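Local coordinates for protein inositol 2-dehydrogenase/D-chiro-inositol 3-dehydrogenase (Lactobacillus casei, PDB 4MIO) that catalyses the NAD+-dependent oxidation of myo-inositol and D-chiro-inositol to the corresponding keto-inositols, at residues A[5-10]-A[71-76]; A[91-96]-A[119-124]. One frame throughout, in Å; residues are numbered along the deposited sequence.

Interaction 1 of 2, residues A[5-10]-A[71-76]; sequences VGVIGT and FVVSFG. With NAI (1,4-dihydronicotinamide adenine dinucleotide), chain E.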
loop_
_atom_site.group_PDB
_atom_site.type_symbol
_atom_site.label_atom_id
_atom_site.label_comp_id
_atom_site.label_asym_id
_atom_site.label_seq_id
_atom_site.Cartn_x
_atom_site.Cartn_y
_atom_site.Cartn_z
ATOM N N VAL A 5 13.131 -33.676 -26.199
ATOM C CA VAL A 5 13.939 -33.447 -25.019
ATOM C C VAL A 5 14.300 -34.745 -24.270
ATOM O O VAL A 5 13.497 -35.591 -24.116
ATOM C CB VAL A 5 13.189 -32.481 -24.055
ATOM C CG1 VAL A 5 13.928 -32.325 -22.749
ATOM C CG2 VAL A 5 13.041 -31.143 -24.697
ATOM N N GLY A 6 15.538 -34.807 -23.832
ATOM C CA GLY A 6 15.950 -35.790 -22.857
ATOM C C GLY A 6 16.203 -35.173 -21.482
ATOM O O GLY A 6 16.793 -34.150 -21.389
ATOM N N VAL A 7 15.758 -35.846 -20.452
ATOM C CA VAL A 7 15.925 -35.368 -19.094
ATOM C C VAL A 7 16.842 -36.283 -18.273
ATOM O O VAL A 7 16.566 -37.424 -18.125
ATOM C CB VAL A 7 14.580 -35.237 -18.369
ATOM C CG1 VAL A 7 14.764 -34.601 -17.017
ATOM C CG2 VAL A 7 13.610 -34.428 -19.152
ATOM N N ILE A 8 17.922 -35.720 -17.785
ATOM C CA ILE A 8 18.903 -36.399 -16.976
ATOM C C ILE A 8 18.725 -35.987 -15.492
ATOM O O ILE A 8 19.076 -34.904 -15.104
ATOM C CB ILE A 8 20.300 -36.084 -17.428
ATOM C CG1 ILE A 8 20.519 -36.471 -18.902
ATOM C CG2 ILE A 8 21.315 -36.742 -16.515
ATOM C CD1 ILE A 8 21.694 -35.902 -19.507
ATOM N N GLY A 9 18.182 -36.900 -14.717
ATOM C CA GLY A 9 17.824 -36.673 -13.340
ATOM C C GLY A 9 16.350 -36.419 -13.233
ATOM O O GLY A 9 15.890 -35.353 -13.588
ATOM N N THR A 10 15.612 -37.388 -12.741
ATOM C CA THR A 10 14.174 -37.290 -12.633
ATOM C C THR A 10 13.683 -37.301 -11.186
ATOM O O THR A 10 12.846 -38.087 -10.815
ATOM C CB THR A 10 13.461 -38.377 -13.453
ATOM O OG1 THR A 10 13.750 -39.656 -12.907
ATOM C CG2 THR A 10 13.956 -38.349 -14.892
ATOM N N PHE A 71 17.947 -31.700 -20.620
ATOM C CA PHE A 71 17.825 -31.017 -19.335
ATOM C C PHE A 71 18.651 -31.781 -18.303
ATOM O O PHE A 71 18.480 -32.937 -18.163
ATOM C CB PHE A 71 16.374 -30.957 -18.900
ATOM C CG PHE A 71 15.583 -29.835 -19.531
ATOM C CD1 PHE A 71 15.380 -29.797 -20.871
ATOM C CD2 PHE A 71 15.021 -28.848 -18.770
ATOM C CE1 PHE A 71 14.669 -28.800 -21.436
ATOM C CE2 PHE A 71 14.327 -27.836 -19.364
ATOM C CZ PHE A 71 14.154 -27.813 -20.680
ATOM N N VAL A 72 19.563 -31.093 -17.636
ATOM C CA VAL A 72 20.410 -31.701 -16.625
ATOM C C VAL A 72 19.866 -31.281 -15.257
ATOM O O VAL A 72 20.000 -30.162 -14.882
ATOM C CB VAL A 72 21.851 -31.283 -16.755
ATOM C CG1 VAL A 72 22.709 -31.972 -15.752
ATOM C CG2 VAL A 72 22.355 -31.563 -18.118
ATOM N N VAL A 73 19.237 -32.221 -14.578
ATOM C CA VAL A 73 18.557 -31.971 -13.327
ATOM C C VAL A 73 18.934 -32.988 -12.226
ATOM O O VAL A 73 18.163 -33.303 -11.383
ATOM C CB VAL A 73 17.029 -31.949 -13.509
ATOM C CG1 VAL A 73 16.405 -30.986 -12.526
ATOM C CG2 VAL A 73 16.683 -31.540 -14.926
ATOM N N SER A 74 20.171 -33.417 -12.294
ATOM C CA SER A 74 20.732 -34.323 -11.308
ATOM C C SER A 74 21.283 -33.558 -10.109
ATOM O O SER A 74 21.108 -32.366 -10.018
ATOM C CB SER A 74 21.806 -35.135 -12.000
ATOM O OG SER A 74 22.760 -34.336 -12.589
ATOM N N PHE A 75 21.932 -34.250 -9.187
ATOM C CA PHE A 75 22.614 -33.608 -8.086
ATOM C C PHE A 75 23.546 -32.544 -8.634
ATOM O O PHE A 75 24.130 -32.709 -9.678
ATOM C CB PHE A 75 23.445 -34.586 -7.247
ATOM C CG PHE A 75 22.652 -35.650 -6.543
ATOM C CD1 PHE A 75 21.358 -35.465 -6.211
ATOM C CD2 PHE A 75 23.231 -36.856 -6.214
ATOM C CE1 PHE A 75 20.640 -36.439 -5.588
ATOM C CE2 PHE A 75 22.500 -37.832 -5.592
ATOM C CZ PHE A 75 21.233 -37.628 -5.271
ATOM N N GLY A 76 23.672 -31.442 -7.921
ATOM C CA GLY A 76 24.512 -30.385 -8.383
ATOM C C GLY A 76 25.909 -30.823 -8.738
ATOM O O GLY A 76 26.466 -30.395 -9.702
HETATM P PA NAI E . 16.556 -34.521 -6.148
HETATM O O1A NAI E . 17.520 -35.158 -5.300
HETATM O O2A NAI E . 15.191 -34.638 -5.893
HETATM O O5B NAI E . 16.704 -35.115 -7.584
HETATM C C5B NAI E . 17.896 -35.382 -8.206
HETATM C C4B NAI E . 17.778 -36.631 -9.087
HETATM O O4B NAI E . 18.969 -36.845 -9.793
HETATM C C3B NAI E . 17.647 -37.911 -8.282
HETATM O O3B NAI E . 16.577 -38.639 -8.751
HETATM C C2B NAI E . 18.957 -38.628 -8.462
HETATM O O2B NAI E . 18.831 -40.021 -8.338
HETATM C C1B NAI E . 19.323 -38.224 -9.844
HETATM N N9A NAI E . 20.746 -38.240 -10.087
HETATM C C8A NAI E . 21.706 -37.924 -9.270
HETATM N N7A NAI E . 22.880 -37.968 -9.872
HETATM C C5A NAI E . 22.668 -38.346 -11.114
HETATM C C6A NAI E . 23.462 -38.609 -12.300
HETATM N N6A NAI E . 24.773 -38.505 -12.343
HETATM N N1A NAI E . 22.810 -38.938 -13.403
HETATM C C2A NAI E . 21.530 -39.068 -13.434
HETATM N N3A NAI E . 20.751 -38.868 -12.401
HETATM C C4A NAI E . 21.268 -38.499 -11.240
HETATM O O3 NAI E . 17.081 -33.020 -6.248
HETATM P PN NAI E . 16.346 -31.779 -6.985
HETATM O O1N NAI E . 15.742 -30.907 -5.991
HETATM O O2N NAI E . 15.423 -32.257 -7.962
HETATM O O5D NAI E . 17.450 -30.916 -7.569
HETATM C C5D NAI E . 18.041 -31.250 -8.796
HETATM C C4D NAI E . 18.829 -30.076 -9.318
HETATM O O4D NAI E . 17.934 -29.008 -9.504
HETATM C C3D NAI E . 19.836 -29.578 -8.325
HETATM O O3D NAI E . 20.936 -29.137 -9.067
HETATM C C2D NAI E . 19.131 -28.403 -7.683
HETATM O O2D NAI E . 20.108 -27.514 -7.296
HETATM C C1D NAI E . 18.393 -27.842 -8.866
HETATM N N1N NAI E . 17.283 -27.003 -8.434
HETATM C C2N NAI E . 17.148 -25.757 -8.836
HETATM C C3N NAI E . 16.124 -24.939 -8.419
HETATM C C7N NAI E . 16.010 -23.504 -8.887
HETATM O O7N NAI E . 15.347 -22.751 -8.248
HETATM N N7N NAI E . 16.653 -23.152 -9.965
HETATM C C4N NAI E . 15.056 -25.472 -7.533
HETATM C C5N NAI E . 15.310 -26.847 -7.204
HETATM C C6N NAI E . 16.386 -27.525 -7.682
#

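Interaction 2 of 2, residues A[91-96]-A[119-124]; sequences KFIFTE and KVIQVG. With NAI (1,4-dihydronicotinamide adenine dinucleotide), chain E.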
loop_
_atom_site.group_PDB
_atom_site.type_symbol
_atom_site.label_atom_id
_atom_site.label_comp_id
_atom_site.label_asym_id
_atom_site.label_seq_id
_atom_site.Cartn_x
_atom_site.Cartn_y
_atom_site.Cartn_z
ATOM N N LYS A 91 23.846 -31.202 -29.151
ATOM C CA LYS A 91 22.585 -30.945 -28.505
ATOM C C LYS A 91 22.601 -29.628 -27.710
ATOM O O LYS A 91 23.612 -29.182 -27.252
ATOM C CB LYS A 91 22.162 -32.108 -27.603
ATOM C CG LYS A 91 22.077 -33.439 -28.269
ATOM C CD LYS A 91 21.526 -34.504 -27.378
ATOM C CE LYS A 91 21.680 -35.911 -27.941
ATOM N NZ LYS A 91 21.443 -36.048 -29.368
ATOM N N PHE A 92 21.438 -29.005 -27.633
ATOM C CA PHE A 92 21.273 -27.877 -26.759
ATOM C C PHE A 92 21.187 -28.410 -25.303
ATOM O O PHE A 92 20.734 -29.495 -25.072
ATOM C CB PHE A 92 20.000 -27.098 -27.148
ATOM C CG PHE A 92 20.130 -26.308 -28.429
ATOM C CD1 PHE A 92 20.598 -25.040 -28.427
ATOM C CD2 PHE A 92 19.723 -26.841 -29.611
ATOM C CE1 PHE A 92 20.694 -24.327 -29.585
ATOM C CE2 PHE A 92 19.793 -26.127 -30.729
ATOM C CZ PHE A 92 20.307 -24.878 -30.724
ATOM N N ILE A 93 21.632 -27.586 -24.373
ATOM C CA ILE A 93 21.756 -27.996 -22.999
ATOM C C ILE A 93 21.117 -26.966 -22.033
ATOM O O ILE A 93 21.518 -25.845 -22.000
ATOM C CB ILE A 93 23.218 -28.143 -22.646
ATOM C CG1 ILE A 93 23.895 -29.146 -23.575
ATOM C CG2 ILE A 93 23.381 -28.532 -21.188
ATOM C CD1 ILE A 93 25.344 -29.093 -23.545
ATOM N N PHE A 94 20.122 -27.414 -21.305
ATOM C CA PHE A 94 19.572 -26.672 -20.179
ATOM C C PHE A 94 20.004 -27.392 -18.900
ATOM O O PHE A 94 19.606 -28.475 -18.637
ATOM C CB PHE A 94 18.047 -26.596 -20.232
ATOM C CG PHE A 94 17.431 -25.721 -19.142
ATOM C CD1 PHE A 94 17.204 -26.219 -17.884
ATOM C CD2 PHE A 94 17.116 -24.413 -19.382
ATOM C CE1 PHE A 94 16.679 -25.443 -16.914
ATOM C CE2 PHE A 94 16.592 -23.633 -18.374
ATOM C CZ PHE A 94 16.370 -24.153 -17.167
ATOM N N THR A 95 20.872 -26.745 -18.153
ATOM C CA THR A 95 21.269 -27.270 -16.870
ATOM C C THR A 95 20.695 -26.426 -15.743
ATOM O O THR A 95 20.760 -25.239 -15.782
ATOM C CB THR A 95 22.792 -27.383 -16.707
ATOM O OG1 THR A 95 23.119 -27.990 -15.476
ATOM C CG2 THR A 95 23.458 -26.062 -16.825
ATOM N N GLU A 96 20.142 -27.095 -14.768
ATOM C CA GLU A 96 19.803 -26.419 -13.549
ATOM C C GLU A 96 21.059 -25.862 -12.914
ATOM O O GLU A 96 22.129 -26.318 -13.182
ATOM C CB GLU A 96 19.036 -27.340 -12.590
ATOM C CG GLU A 96 17.531 -27.273 -12.711
ATOM C CD GLU A 96 16.983 -25.867 -12.542
ATOM O OE1 GLU A 96 17.700 -25.032 -11.984
ATOM O OE2 GLU A 96 15.868 -25.633 -12.952
ATOM N N LYS A 119 26.893 -21.209 -29.109
ATOM C CA LYS A 119 26.493 -21.422 -27.725
ATOM C C LYS A 119 25.295 -22.368 -27.628
ATOM O O LYS A 119 24.382 -22.276 -28.406
ATOM C CB LYS A 119 26.184 -20.092 -27.062
ATOM C CG LYS A 119 25.979 -20.169 -25.571
ATOM C CD LYS A 119 25.559 -18.850 -25.016
ATOM C CE LYS A 119 24.293 -18.320 -25.590
ATOM N NZ LYS A 119 23.738 -17.214 -24.832
ATOM N N VAL A 120 25.334 -23.284 -26.682
ATOM C CA VAL A 120 24.283 -24.230 -26.495
ATOM C C VAL A 120 23.745 -24.371 -25.061
ATOM O O VAL A 120 22.763 -24.995 -24.853
ATOM C CB VAL A 120 24.667 -25.643 -27.010
ATOM C CG1 VAL A 120 24.768 -25.627 -28.525
ATOM C CG2 VAL A 120 25.954 -26.079 -26.424
ATOM N N ILE A 121 24.446 -23.780 -24.110
ATOM C CA ILE A 121 24.083 -23.964 -22.705
ATOM C C ILE A 121 23.277 -22.789 -22.119
ATOM O O ILE A 121 23.642 -21.658 -22.281
ATOM C CB ILE A 121 25.330 -24.146 -21.822
ATOM C CG1 ILE A 121 26.083 -25.423 -22.191
ATOM C CG2 ILE A 121 24.930 -24.182 -20.336
ATOM C CD1 ILE A 121 27.464 -25.473 -21.646
ATOM N N GLN A 122 22.179 -23.141 -21.471
ATOM C CA GLN A 122 21.437 -22.217 -20.612
ATOM C C GLN A 122 21.446 -22.774 -19.191
ATOM O O GLN A 122 21.273 -23.939 -19.011
ATOM C CB GLN A 122 20.000 -22.050 -21.106
ATOM C CG GLN A 122 19.155 -21.068 -20.267
ATOM C CD GLN A 122 17.879 -20.637 -20.946
ATOM O OE1 GLN A 122 17.783 -20.637 -22.130
ATOM N NE2 GLN A 122 16.929 -20.247 -20.168
ATOM N N VAL A 123 21.689 -21.907 -18.227
ATOM C CA VAL A 123 21.678 -22.293 -16.819
ATOM C C VAL A 123 20.387 -21.798 -16.141
ATOM O O VAL A 123 19.964 -20.731 -16.404
ATOM C CB VAL A 123 22.903 -21.760 -16.090
ATOM C CG1 VAL A 123 22.946 -22.253 -14.669
ATOM C CG2 VAL A 123 24.164 -22.170 -16.825
ATOM N N GLY A 124 19.808 -22.625 -15.301
ATOM C CA GLY A 124 18.512 -22.342 -14.715
ATOM C C GLY A 124 18.364 -21.281 -13.627
ATOM O O GLY A 124 17.694 -21.500 -12.649
HETATM P PA NAI E . 16.556 -34.521 -6.148
HETATM O O1A NAI E . 17.520 -35.158 -5.300
HETATM O O2A NAI E . 15.191 -34.638 -5.893
HETATM O O5B NAI E . 16.704 -35.115 -7.584
HETATM C C5B NAI E . 17.896 -35.382 -8.206
HETATM C C4B NAI E . 17.778 -36.631 -9.087
HETATM O O4B NAI E . 18.969 -36.845 -9.793
HETATM C C3B NAI E . 17.647 -37.911 -8.282
HETATM O O3B NAI E . 16.577 -38.639 -8.751
HETATM C C2B NAI E . 18.957 -38.628 -8.462
HETATM O O2B NAI E . 18.831 -40.021 -8.338
HETATM C C1B NAI E . 19.323 -38.224 -9.844
HETATM N N9A NAI E . 20.746 -38.240 -10.087
HETATM C C8A NAI E . 21.706 -37.924 -9.270
HETATM N N7A NAI E . 22.880 -37.968 -9.872
HETATM C C5A NAI E . 22.668 -38.346 -11.114
HETATM C C6A NAI E . 23.462 -38.609 -12.300
HETATM N N6A NAI E . 24.773 -38.505 -12.343
HETATM N N1A NAI E . 22.810 -38.938 -13.403
HETATM C C2A NAI E . 21.530 -39.068 -13.434
HETATM N N3A NAI E . 20.751 -38.868 -12.401
HETATM C C4A NAI E . 21.268 -38.499 -11.240
HETATM O O3 NAI E . 17.081 -33.020 -6.248
HETATM P PN NAI E . 16.346 -31.779 -6.985
HETATM O O1N NAI E . 15.742 -30.907 -5.991
HETATM O O2N NAI E . 15.423 -32.257 -7.962
HETATM O O5D NAI E . 17.450 -30.916 -7.569
HETATM C C5D NAI E . 18.041 -31.250 -8.796
HETATM C C4D NAI E . 18.829 -30.076 -9.318
HETATM O O4D NAI E . 17.934 -29.008 -9.504
HETATM C C3D NAI E . 19.836 -29.578 -8.325
HETATM O O3D NAI E . 20.936 -29.137 -9.067
HETATM C C2D NAI E . 19.131 -28.403 -7.683
HETATM O O2D NAI E . 20.108 -27.514 -7.296
HETATM C C1D NAI E . 18.393 -27.842 -8.866
HETATM N N1N NAI E . 17.283 -27.003 -8.434
HETATM C C2N NAI E . 17.148 -25.757 -8.836
HETATM C C3N NAI E . 16.124 -24.939 -8.419
HETATM C C7N NAI E . 16.010 -23.504 -8.887
HETATM O O7N NAI E . 15.347 -22.751 -8.248
HETATM N N7N NAI E . 16.653 -23.152 -9.965
HETATM C C4N NAI E . 15.056 -25.472 -7.533
HETATM C C5N NAI E . 15.310 -26.847 -7.204
HETATM C C6N NAI E . 16.386 -27.525 -7.682
#

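Interaction 1 of 2, residues A[5-10]-A[71-76]
V7 pairs with F71 and I8 with V72 in the parallel sheet of the Rossmann fold, where strand 3-8 lies against strand 69-72 just before the chain turns into G9, the first glycine of what is probably the dinucleotide-binding GxGxxG sequence. The ladder is three backbone bonds long: F71 N gives to G6 O (2.8 Å), I8 N to F71 O, and V73 N to I8 O (2.7 Å). Past that last bond the strands end, and G9 comes close to the V73-S74 peptide; its phi of 100° and the nearness of V73 C and S74 N leave no room for a CB.

Side chains fill in around the ladder. The V5 methyl CG1, trans to the main-chain nitrogen (chi1 174°), meets the F71 ring at CD1, 3.5 Å away. Farther along, V7 CG1 reaches V73 CG2 (4.2 Å), and G9 O sits 3.6 Å from V73 CB.

The ends of both segments receive the NADH. S74 CB lies against the adenine, 3.4 Å from C5A, while I8 CG2 approaches C2A. V73 O and S74 O come up to the nicotinamide ribose, at C5D and C4D. The F75 ring places one face over C8A and meets phosphate oxygen O1A at its edge, with CE1 3.4 Å from that oxygen.

Helix 12-24 covers the face bearing V5, V7, F71 and V73, through L21, I18 and M13. Helix 79-86 covers I8 and V72 on the other face, and strand 28-34 continues the sheet beyond strand 3-8 by backbone bonds to V5 and V7.

Interaction 2 of 2, residues A[91-96]-A[119-124]
E96 and G124 meet at the carboxamide of the nicotinamide: its N7N donates to E96 OE1 at 3.0 Å and, weakly, to G124 O at 3.3 Å. The other carboxylate oxygen, E96 OE2, is taken by H17 NE2, so both carboxylate oxygens have a partner. E96 CB and CG run alongside the nicotinamide ribose, and the bend at chi2 (-56°) swings the carboxylate to the carboxamide. A CB on G124 would collide with E96 OE1. A leucine in place of E96 would probably cost N7N its bond to OE1, with the weak one to G124 O a poor substitute, and leave H17 NE2 without this acceptor.

Behind this site, four backbone bonds satisfy donors and acceptors between the strands. I93 N reaches V120 O, while Q122 N gives to I93 O at 2.8 Å and T95 N to Q122 O. Last comes G124 N, bonded to T95 O. Strands 92-95 and 121-123 run parallel, joined by helix 103-113 in a beta-alpha-beta crossover of the Rossmann domain; from the end of that helix E113 OE2 accepts from V120 N and I121 N. The T95 hydroxyl OG1 donates to a lone pair of E96 O at 3.0 Å.

I93 and I121 lie side by side on one face of the sheet with T95 and V123, whose CG2 methyls are 4.0 Å apart. On the other face F94 crosses the extended Q122 side chain, its ring 56° from the amide plane; Q122 NE2 sits at the ring edge, 3.8 Å from F94 CE2, and F94 CZ touches G124 CA (3.7 Å).

Interaction 1 comes first along the chain and closes before interaction 2 opens, both within the Rossmann domain and with centres 11 Å apart. They share one parallel sheet: strand 69-72 of the first neighbours strand 92-95 of the second, giving the order 3-8, 69-72, 92-95, 121-123. The seam between them is closed by probable hydrogen bonds from V72 N to F94 O and from E96 N to V72 O, and by stacking of the F71 and F94 rings. Both pairs end at the same NADH, 5-10 at its adenine half, 71-76 along both the adenine half and the nicotinamide ribose, 91-96 and 119-124 at the nicotinamide end, which lays the cofactor across the C-terminal ends of the strands.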